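Local coordinates for protein taurocyamine kinase (Schistosoma mansoni, PDB 4WOD) that reversibly transfers phosphate between ATP and the guanidino compound taurocyamine, as a duplicated kinase of the ATP:guanido phosphotransferase family that uses magnesium, at residues 576-581 with 588-593; 520-525 with 571-576. The protein carries 4 engineered substitutions. All coordinates share one frame; numbering follows the deposited sequence.

Overall arrangement
Both contacts lie in the catalytic domain of the second repeat and belong to one antiparallel eight-stranded sheet. The centres of interactions 1 and 2 are about 9 Å apart. Interaction 2 ties the loop before edge strand 525-529 to strand 569-573. Interaction 1 pairs the next two strands, 578-582 and 588-595. K576 belongs to both. Probable hydrogen bonds join the two contacts, V580 N to F571 O at 2.8 Å and N573 N to F578 O at 3.0 Å. Interaction 1 holds R589, a predicted ATP-binding residue. The nearest side-chain atoms of F571 and R589 are about 11 Å apart. The bound arginine lies in the first repeat, so neither contact lines its pocket.

Interaction 1 (576-581 with 588-593); sequences KTFLVW and MRIISM
W581 and R589 pair on one face of the sheet, the guanidinium lying flat over the indole. The planes are 28° apart. R589 CZ sits 4.6 Å from the centroid of the five-membered ring of W581, which makes a cation-pi contact. NH2 comes closest, over CG and CD1 and offset toward the rim. CG of R589 is anti to the backbone N (chi1 -179°), and the bend at chi3 (23°) brings NE nearer the indole than CD. NH2 also forms a salt bridge with E584, while W581 NE1 bonds to L547 O.

Apolar contacts form on both faces. Beside W581, I591 CD1 lies 3.4 Å from W581 CE3. L579 CD1 meets I591 CG2 at 3.9 Å and also M593 CG. On the other face, F578 and I590 lie side by side, with I590 CG2 3.7 Å from F578 CE1. V580 CG1 touches M588 and I590 there. Helix 599-614 packs on this face, where S592 OG bonds to V602 O.

Five backbone hydrogen bonds join the strands of this antiparallel hairpin. L579 and I591 exchange two, L579 N to I591 O at 2.9 Å and I591 N to L579 O at 2.8 Å. W581 and R589 exchange another two. M593 N bonds to T577 O at 3.0 Å, and R605 NE bonds to the same oxygen.

R589 and R484 are both predicted ATP-binding residues. NH1 of R589 lies close to NH2 of R484, two like charges. The bridge to E584 OE2 probably eases that repulsion. With the stack on W581 it would limit how the guanidinium can turn.

Interaction 2 (520-525 with 571-576); sequences TGEHAG and FHNNSK
The F571 ring meets the 520-525 loop at its edge, where H523 O lies in the ring plane, 3.3 Å from F571 CZ. The backbone of G525 comes obliquely to the same ring, with its C 3.4 Å from F571 CE1. CG of F571 is anti to the backbone N (chi1 171°), beside the carbonyl carbon, and from there the ring reaches G525 and H523. The H572 ring has K576 CG over the centre of one face, 3.8 Å above the plane. H572 ND1 donates to N573 O at 2.7 Å, and K576 N reaches that oxygen from the opposite face of its carbonyl plane.

The loop leads from helix 502-517 into edge strand 525-529 of the catalytic-domain sheet. N573 opens a type I beta turn that ends at K576 and leads into strand 578-582.

N573 clamps the loop to this turn. Its ND2 donates to E522 O at 2.8 Å, nearly straight at 171°, with the oxygen in the amide plane. OD1 accepts from T577 N and F578 N. N573 CA makes a CA-H...O contact to A524 O at 3.2 Å, and G525 CA makes another to H572 O. Beyond the contact, R605 holds E522 by a salt bridge and accepts a hydrogen bond from H523 NE2 at its backbone O.

Interaction 1 (576-581 with 588-593)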
ATOM      1  N   LYS A 576     -11.555 -20.239  23.705  1.00 19.97           N
ATOM      2  CA  LYS A 576     -10.757 -19.091  23.265  1.00 18.75           C
ATOM      3  C   LYS A 576      -9.842 -18.557  24.367  1.00 19.62           C
ATOM      4  O   LYS A 576      -9.608 -17.351  24.463  1.00 22.73           O
ATOM      5  CB  LYS A 576     -11.665 -17.973  22.733  1.00 23.73           C
ATOM      6  CG  LYS A 576     -12.439 -18.394  21.509  1.00 21.67           C
ATOM      7  CD  LYS A 576     -13.546 -17.421  21.159  1.00 27.47           C
ATOM      8  CE  LYS A 576     -14.665 -18.146  20.405  1.00 25.26           C
ATOM      9  NZ  LYS A 576     -15.680 -17.228  19.821  1.00 30.22           N
ATOM     10  N   THR A 577      -9.295 -19.476  25.159  1.00 15.73           N
ATOM     11  CA  THR A 577      -8.395 -19.149  26.252  1.00 17.86           C
ATOM     12  C   THR A 577      -6.976 -19.607  25.955  1.00 15.55           C
ATOM     13  O   THR A 577      -6.053 -19.320  26.709  1.00 20.47           O
ATOM     14  CB  THR A 577      -8.843 -19.779  27.569  1.00 20.95           C
ATOM     15  OG1 THR A 577      -8.867 -21.203  27.433  1.00 17.15           O
ATOM     16  CG2 THR A 577     -10.221 -19.269  27.952  1.00 17.30           C
ATOM     17  N   PHE A 578      -6.817 -20.302  24.842  1.00 15.68           N
ATOM     18  CA  PHE A 578      -5.504 -20.686  24.352  1.00 15.43           C
ATOM     19  C   PHE A 578      -5.521 -20.510  22.836  1.00 16.88           C
ATOM     20  O   PHE A 578      -6.373 -21.067  22.154  1.00 15.57           O
ATOM     21  CB  PHE A 578      -5.155 -22.137  24.748  1.00 16.44           C
ATOM     22  CG  PHE A 578      -3.793 -22.567  24.282  1.00 14.35           C
ATOM     23  CD1 PHE A 578      -2.657 -22.145  24.954  1.00 17.02           C
ATOM     24  CD2 PHE A 578      -3.652 -23.367  23.154  1.00 16.84           C
ATOM     25  CE1 PHE A 578      -1.384 -22.526  24.514  1.00 17.11           C
ATOM     26  CE2 PHE A 578      -2.379 -23.757  22.711  1.00 16.30           C
ATOM     27  CZ  PHE A 578      -1.256 -23.325  23.386  1.00 15.00           C
ATOM     28  N   LEU A 579      -4.606 -19.693  22.321  1.00 19.21           N
ATOM     29  CA  LEU A 579      -4.615 -19.342  20.902  1.00 17.59           C
ATOM     30  C   LEU A 579      -3.190 -19.316  20.377  1.00 16.98           C
ATOM     31  O   LEU A 579      -2.269 -19.051  21.137  1.00 15.02           O
ATOM     32  CB  LEU A 579      -5.264 -17.972  20.670  1.00 18.94           C
ATOM     33  CG  LEU A 579      -6.510 -17.603  21.494  1.00 18.67           C
ATOM     34  CD1 LEU A 579      -6.057 -16.882  22.749  1.00 19.98           C
ATOM     35  CD2 LEU A 579      -7.482 -16.752  20.682  1.00 19.53           C
ATOM     36  N   VAL A 580      -3.024 -19.583  19.083  1.00 13.96           N
ATOM     37  CA  VAL A 580      -1.716 -19.494  18.442  1.00 16.41           C
ATOM     38  C   VAL A 580      -1.875 -18.774  17.104  1.00 16.34           C
ATOM     39  O   VAL A 580      -2.707 -19.157  16.290  1.00 13.81           O
ATOM     40  CB  VAL A 580      -1.063 -20.881  18.199  1.00 16.56           C
ATOM     41  CG1 VAL A 580       0.383 -20.703  17.694  1.00 15.93           C
ATOM     42  CG2 VAL A 580      -1.073 -21.746  19.480  1.00 14.41           C
ATOM     43  N   TRP A 581      -1.104 -17.712  16.897  1.00 15.54           N
ATOM     44  CA  TRP A 581      -1.048 -17.075  15.580  1.00 14.66           C
ATOM     45  C   TRP A 581       0.123 -17.677  14.813  1.00 15.98           C
ATOM     46  O   TRP A 581       1.252 -17.684  15.310  1.00 17.05           O
ATOM     47  CB  TRP A 581      -0.863 -15.561  15.703  1.00 16.60           C
ATOM     48  CG  TRP A 581      -2.117 -14.744  15.626  1.00 25.99           C
ATOM     49  CD1 TRP A 581      -2.454 -13.835  14.654  1.00 24.88           C
ATOM     50  CD2 TRP A 581      -3.202 -14.746  16.566  1.00 26.65           C
ATOM     51  NE1 TRP A 581      -3.686 -13.280  14.933  1.00 29.21           N
ATOM     52  CE2 TRP A 581      -4.162 -13.819  16.101  1.00 33.03           C
ATOM     53  CE3 TRP A 581      -3.456 -15.444  17.752  1.00 31.10           C
ATOM     54  CZ2 TRP A 581      -5.357 -13.574  16.785  1.00 31.51           C
ATOM     55  CZ3 TRP A 581      -4.641 -15.194  18.434  1.00 33.61           C
ATOM     56  CH2 TRP A 581      -5.577 -14.272  17.945  1.00 35.39           C
ATOM     57  N   MET A 588       5.579 -18.353  15.429  1.00 13.78           N
ATOM     58  CA  MET A 588       4.414 -18.492  16.314  1.00 16.04           C
ATOM     59  C   MET A 588       4.345 -17.424  17.388  1.00 15.22           C
ATOM     60  O   MET A 588       5.366 -16.997  17.931  1.00 17.64           O
ATOM     61  CB  MET A 588       4.413 -19.855  17.003  1.00 13.70           C
ATOM     62  CG  MET A 588       4.132 -21.041  16.132  1.00 16.57           C
ATOM     63  SD  MET A 588       4.236 -22.532  17.188  1.00 28.46           S
ATOM     64  CE  MET A 588       5.985 -22.645  17.488  1.00 21.08           C
ATOM     65  N   ARG A 589       3.125 -17.004  17.706  1.00 16.01           N
ATOM     66  CA  ARG A 589       2.863 -16.278  18.936  1.00 16.42           C
ATOM     67  C   ARG A 589       1.908 -17.210  19.674  1.00 19.11           C
ATOM     68  O   ARG A 589       0.854 -17.540  19.142  1.00 16.91           O
ATOM     69  CB  ARG A 589       2.260 -14.877  18.679  1.00 21.03           C
ATOM     70  CG  ARG A 589       2.000 -14.071  19.957  1.00 24.23           C
ATOM     71  CD  ARG A 589       1.652 -12.568  19.743  1.00 33.85           C
ATOM     72  NE  ARG A 589       1.119 -12.257  18.411  1.00 42.95           N
ATOM     73  CZ  ARG A 589      -0.123 -11.829  18.175  1.00 39.58           C
ATOM     74  NH1 ARG A 589      -0.982 -11.674  19.173  1.00 43.61           N
ATOM     75  NH2 ARG A 589      -0.517 -11.568  16.936  1.00 45.79           N
ATOM     76  N   ILE A 590       2.326 -17.705  20.838  1.00 16.32           N
ATOM     77  CA  ILE A 590       1.512 -18.637  21.621  1.00 21.91           C
ATOM     78  C   ILE A 590       0.920 -17.891  22.817  1.00 16.14           C
ATOM     79  O   ILE A 590       1.651 -17.303  23.604  1.00 17.63           O
ATOM     80  CB  ILE A 590       2.333 -19.851  22.110  1.00 18.65           C
ATOM     81  CG1 ILE A 590       3.029 -20.539  20.927  1.00 17.95           C
ATOM     82  CG2 ILE A 590       1.439 -20.858  22.885  1.00 13.23           C
ATOM     83  CD1 ILE A 590       4.076 -21.565  21.365  1.00 19.96           C
ATOM     84  N   ILE A 591      -0.403 -17.943  22.953  1.00 16.21           N
ATOM     85  CA  ILE A 591      -1.127 -17.023  23.833  1.00 14.97           C
ATOM     86  C   ILE A 591      -2.062 -17.745  24.783  1.00 19.25           C
ATOM     87  O   ILE A 591      -2.806 -18.611  24.361  1.00 16.37           O
ATOM     88  CB  ILE A 591      -1.985 -16.021  23.002  1.00 17.60           C
ATOM     89  CG1 ILE A 591      -1.115 -15.222  22.027  1.00 17.28           C
ATOM     90  CG2 ILE A 591      -2.781 -15.070  23.896  1.00 19.34           C
ATOM     91  CD1 ILE A 591      -1.847 -14.913  20.727  1.00 24.30           C
ATOM     92  N   SER A 592      -2.029 -17.379  26.058  1.00 16.81           N
ATOM     93  CA  SER A 592      -3.035 -17.872  26.999  1.00 20.05           C
ATOM     94  C   SER A 592      -3.740 -16.668  27.586  1.00 15.52           C
ATOM     95  O   SER A 592      -3.093 -15.682  27.905  1.00 18.98           O
ATOM     96  CB  SER A 592      -2.402 -18.727  28.097  1.00 16.68           C
ATOM     97  OG  SER A 592      -3.403 -19.247  28.971  1.00 20.31           O
ATOM     98  N   MET A 593      -5.060 -16.734  27.729  1.00 19.38           N
ATOM     99  CA  MET A 593      -5.777 -15.623  28.322  1.00 18.56           C
ATOM    100  C   MET A 593      -7.148 -16.034  28.843  1.00 23.92           C
ATOM    101  O   MET A 593      -7.681 -17.068  28.451  1.00 22.17           O
ATOM    102  CB  MET A 593      -5.941 -14.494  27.300  1.00 16.52           C
ATOM    103  CG  MET A 593      -6.830 -14.894  26.136  1.00 22.42           C
ATOM    104  SD  MET A 593      -7.223 -13.553  24.996  1.00 37.25           S
ATOM    105  CE  MET A 593      -5.629 -13.088  24.360  1.00 30.98           C
TER

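Interaction 2 (520-525 with 571-576)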
ATOM      1  N   THR A 520      -4.430 -31.718  22.941  1.00 18.94           N
ATOM      2  CA  THR A 520      -5.537 -32.354  23.643  1.00 22.23           C
ATOM      3  C   THR A 520      -5.959 -31.590  24.892  1.00 18.26           C
ATOM      4  O   THR A 520      -5.308 -30.638  25.297  1.00 24.55           O
ATOM      5  CB  THR A 520      -5.174 -33.783  24.066  1.00 22.23           C
ATOM      6  OG1 THR A 520      -4.156 -33.720  25.077  1.00 22.69           O
ATOM      7  CG2 THR A 520      -4.658 -34.581  22.871  1.00 21.18           C
ATOM      8  N   GLY A 521      -7.062 -32.026  25.488  1.00 21.82           N
ATOM      9  CA  GLY A 521      -7.577 -31.459  26.717  1.00 18.44           C
ATOM     10  C   GLY A 521      -7.960 -30.006  26.547  1.00 19.26           C
ATOM     11  O   GLY A 521      -8.585 -29.619  25.560  1.00 19.27           O
ATOM     12  N   GLU A 522      -7.573 -29.201  27.528  1.00 20.70           N
ATOM     13  CA  GLU A 522      -7.791 -27.757  27.507  1.00 24.15           C
ATOM     14  C   GLU A 522      -7.226 -27.094  26.241  1.00 20.97           C
ATOM     15  O   GLU A 522      -7.696 -26.042  25.801  1.00 23.38           O
ATOM     16  CB  GLU A 522      -7.152 -27.126  28.746  1.00 24.14           C
ATOM     17  CG  GLU A 522      -7.554 -25.688  28.976  1.00 36.92           C
ATOM     18  CD  GLU A 522      -7.197 -25.208  30.372  1.00 39.18           C
ATOM     19  OE1 GLU A 522      -6.393 -25.897  31.048  1.00 41.85           O
ATOM     20  OE2 GLU A 522      -7.727 -24.150  30.792  1.00 38.00           O
ATOM     21  N   HIS A 523      -6.210 -27.710  25.661  1.00 17.09           N
ATOM     22  CA  HIS A 523      -5.526 -27.113  24.526  1.00 16.00           C
ATOM     23  C   HIS A 523      -6.109 -27.581  23.195  1.00 18.61           C
ATOM     24  O   HIS A 523      -5.779 -27.028  22.155  1.00 16.33           O
ATOM     25  CB  HIS A 523      -4.024 -27.421  24.615  1.00 17.75           C
ATOM     26  CG  HIS A 523      -3.391 -26.870  25.854  1.00 18.25           C
ATOM     27  ND1 HIS A 523      -3.276 -27.597  27.022  1.00 20.88           N
ATOM     28  CD2 HIS A 523      -2.874 -25.650  26.120  1.00 16.15           C
ATOM     29  CE1 HIS A 523      -2.710 -26.847  27.951  1.00 21.67           C
ATOM     30  NE2 HIS A 523      -2.458 -25.659  27.429  1.00 21.03           N
ATOM     31  N   ALA A 524      -6.974 -28.593  23.229  1.00 16.40           N
ATOM     32  CA  ALA A 524      -7.635 -29.048  22.018  1.00 18.20           C
ATOM     33  C   ALA A 524      -8.351 -27.876  21.355  1.00 19.31           C
ATOM     34  O   ALA A 524      -8.938 -27.031  22.047  1.00 19.21           O
ATOM     35  CB  ALA A 524      -8.622 -30.177  22.331  1.00 21.87           C
ATOM     36  N   GLY A 525      -8.272 -27.805  20.030  1.00 15.09           N
ATOM     37  CA  GLY A 525      -8.852 -26.692  19.309  1.00 18.11           C
ATOM     38  C   GLY A 525      -8.939 -26.897  17.804  1.00 18.67           C
ATOM     39  O   GLY A 525      -8.866 -28.017  17.313  1.00 23.34           O
ATOM     40  N   PHE A 571      -5.105 -20.476  15.390  1.00 16.50           N
ATOM     41  CA  PHE A 571      -5.590 -21.637  16.141  1.00 18.82           C
ATOM     42  C   PHE A 571      -6.151 -21.159  17.480  1.00 16.47           C
ATOM     43  O   PHE A 571      -5.600 -20.258  18.098  1.00 15.70           O
ATOM     44  CB  PHE A 571      -4.452 -22.646  16.373  1.00 18.68           C
ATOM     45  CG  PHE A 571      -4.804 -23.783  17.314  1.00 18.33           C
ATOM     46  CD1 PHE A 571      -5.370 -24.946  16.829  1.00 16.19           C
ATOM     47  CD2 PHE A 571      -4.531 -23.692  18.678  1.00 17.25           C
ATOM     48  CE1 PHE A 571      -5.696 -25.997  17.684  1.00 17.06           C
ATOM     49  CE2 PHE A 571      -4.843 -24.745  19.551  1.00 14.96           C
ATOM     50  CZ  PHE A 571      -5.426 -25.895  19.047  1.00 18.04           C
ATOM     51  N   HIS A 572      -7.253 -21.744  17.931  1.00 20.26           N
ATOM     52  CA  HIS A 572      -7.598 -21.592  19.334  1.00 14.33           C
ATOM     53  C   HIS A 572      -8.461 -22.743  19.820  1.00 16.32           C
ATOM     54  O   HIS A 572      -9.046 -23.480  19.025  1.00 14.44           O
ATOM     55  CB  HIS A 572      -8.283 -20.237  19.614  1.00 19.51           C
ATOM     56  CG  HIS A 572      -9.582 -20.019  18.894  1.00 21.56           C
ATOM     57  ND1 HIS A 572     -10.681 -20.840  19.053  1.00 21.93           N
ATOM     58  CD2 HIS A 572      -9.969 -19.035  18.046  1.00 23.53           C
ATOM     59  CE1 HIS A 572     -11.678 -20.386  18.314  1.00 25.16           C
ATOM     60  NE2 HIS A 572     -11.274 -19.290  17.695  1.00 26.11           N
ATOM     61  N   ASN A 573      -8.523 -22.891  21.139  1.00 12.31           N
ATOM     62  CA  ASN A 573      -9.391 -23.894  21.730  1.00 18.63           C
ATOM     63  C   ASN A 573     -10.827 -23.362  21.740  1.00 18.06           C
ATOM     64  O   ASN A 573     -11.082 -22.206  21.357  1.00 17.19           O
ATOM     65  CB  ASN A 573      -8.916 -24.281  23.143  1.00 19.58           C
ATOM     66  CG  ASN A 573      -8.824 -23.094  24.109  1.00 18.23           C
ATOM     67  OD1 ASN A 573      -9.107 -21.952  23.754  1.00 19.22           O
ATOM     68  ND2 ASN A 573      -8.436 -23.381  25.354  1.00 18.74           N
ATOM     69  N   ASN A 574     -11.775 -24.203  22.127  1.00 16.99           N
ATOM     70  CA  ASN A 574     -13.163 -23.785  22.050  1.00 19.72           C
ATOM     71  C   ASN A 574     -13.480 -22.580  22.919  1.00 19.44           C
ATOM     72  O   ASN A 574     -14.223 -21.677  22.496  1.00 19.80           O
ATOM     73  CB  ASN A 574     -14.090 -24.938  22.425  1.00 25.82           C
ATOM     74  CG  ASN A 574     -15.538 -24.625  22.116  1.00 23.96           C
ATOM     75  OD1 ASN A 574     -16.288 -24.177  22.983  1.00 26.94           O
ATOM     76  ND2 ASN A 574     -15.932 -24.834  20.863  1.00 22.29           N
ATOM     77  N   SER A 575     -12.919 -22.569  24.131  1.00 19.07           N
ATOM     78  CA  SER A 575     -13.108 -21.488  25.096  1.00 23.06           C
ATOM     79  C   SER A 575     -12.414 -20.184  24.725  1.00 24.09           C
ATOM     80  O   SER A 575     -12.625 -19.165  25.387  1.00 20.16           O
ATOM     81  CB  SER A 575     -12.595 -21.918  26.474  1.00 22.74           C
ATOM     82  OG  SER A 575     -13.338 -23.012  26.962  1.00 35.07           O
ATOM     83  N   LYS A 576     -11.555 -20.239  23.705  1.00 19.97           N
ATOM     84  CA  LYS A 576     -10.757 -19.091  23.265  1.00 18.75           C
ATOM     85  C   LYS A 576      -9.842 -18.557  24.367  1.00 19.62           C
ATOM     86  O   LYS A 576      -9.608 -17.351  24.463  1.00 22.73           O
ATOM     87  CB  LYS A 576     -11.665 -17.973  22.733  1.00 23.73           C
ATOM     88  CG  LYS A 576     -12.439 -18.394  21.509  1.00 21.67           C
ATOM     89  CD  LYS A 576     -13.546 -17.421  21.159  1.00 27.47           C
ATOM     90  CE  LYS A 576     -14.665 -18.146  20.405  1.00 25.26           C
ATOM     91  NZ  LYS A 576     -15.680 -17.228  19.821  1.00 30.22           N
TER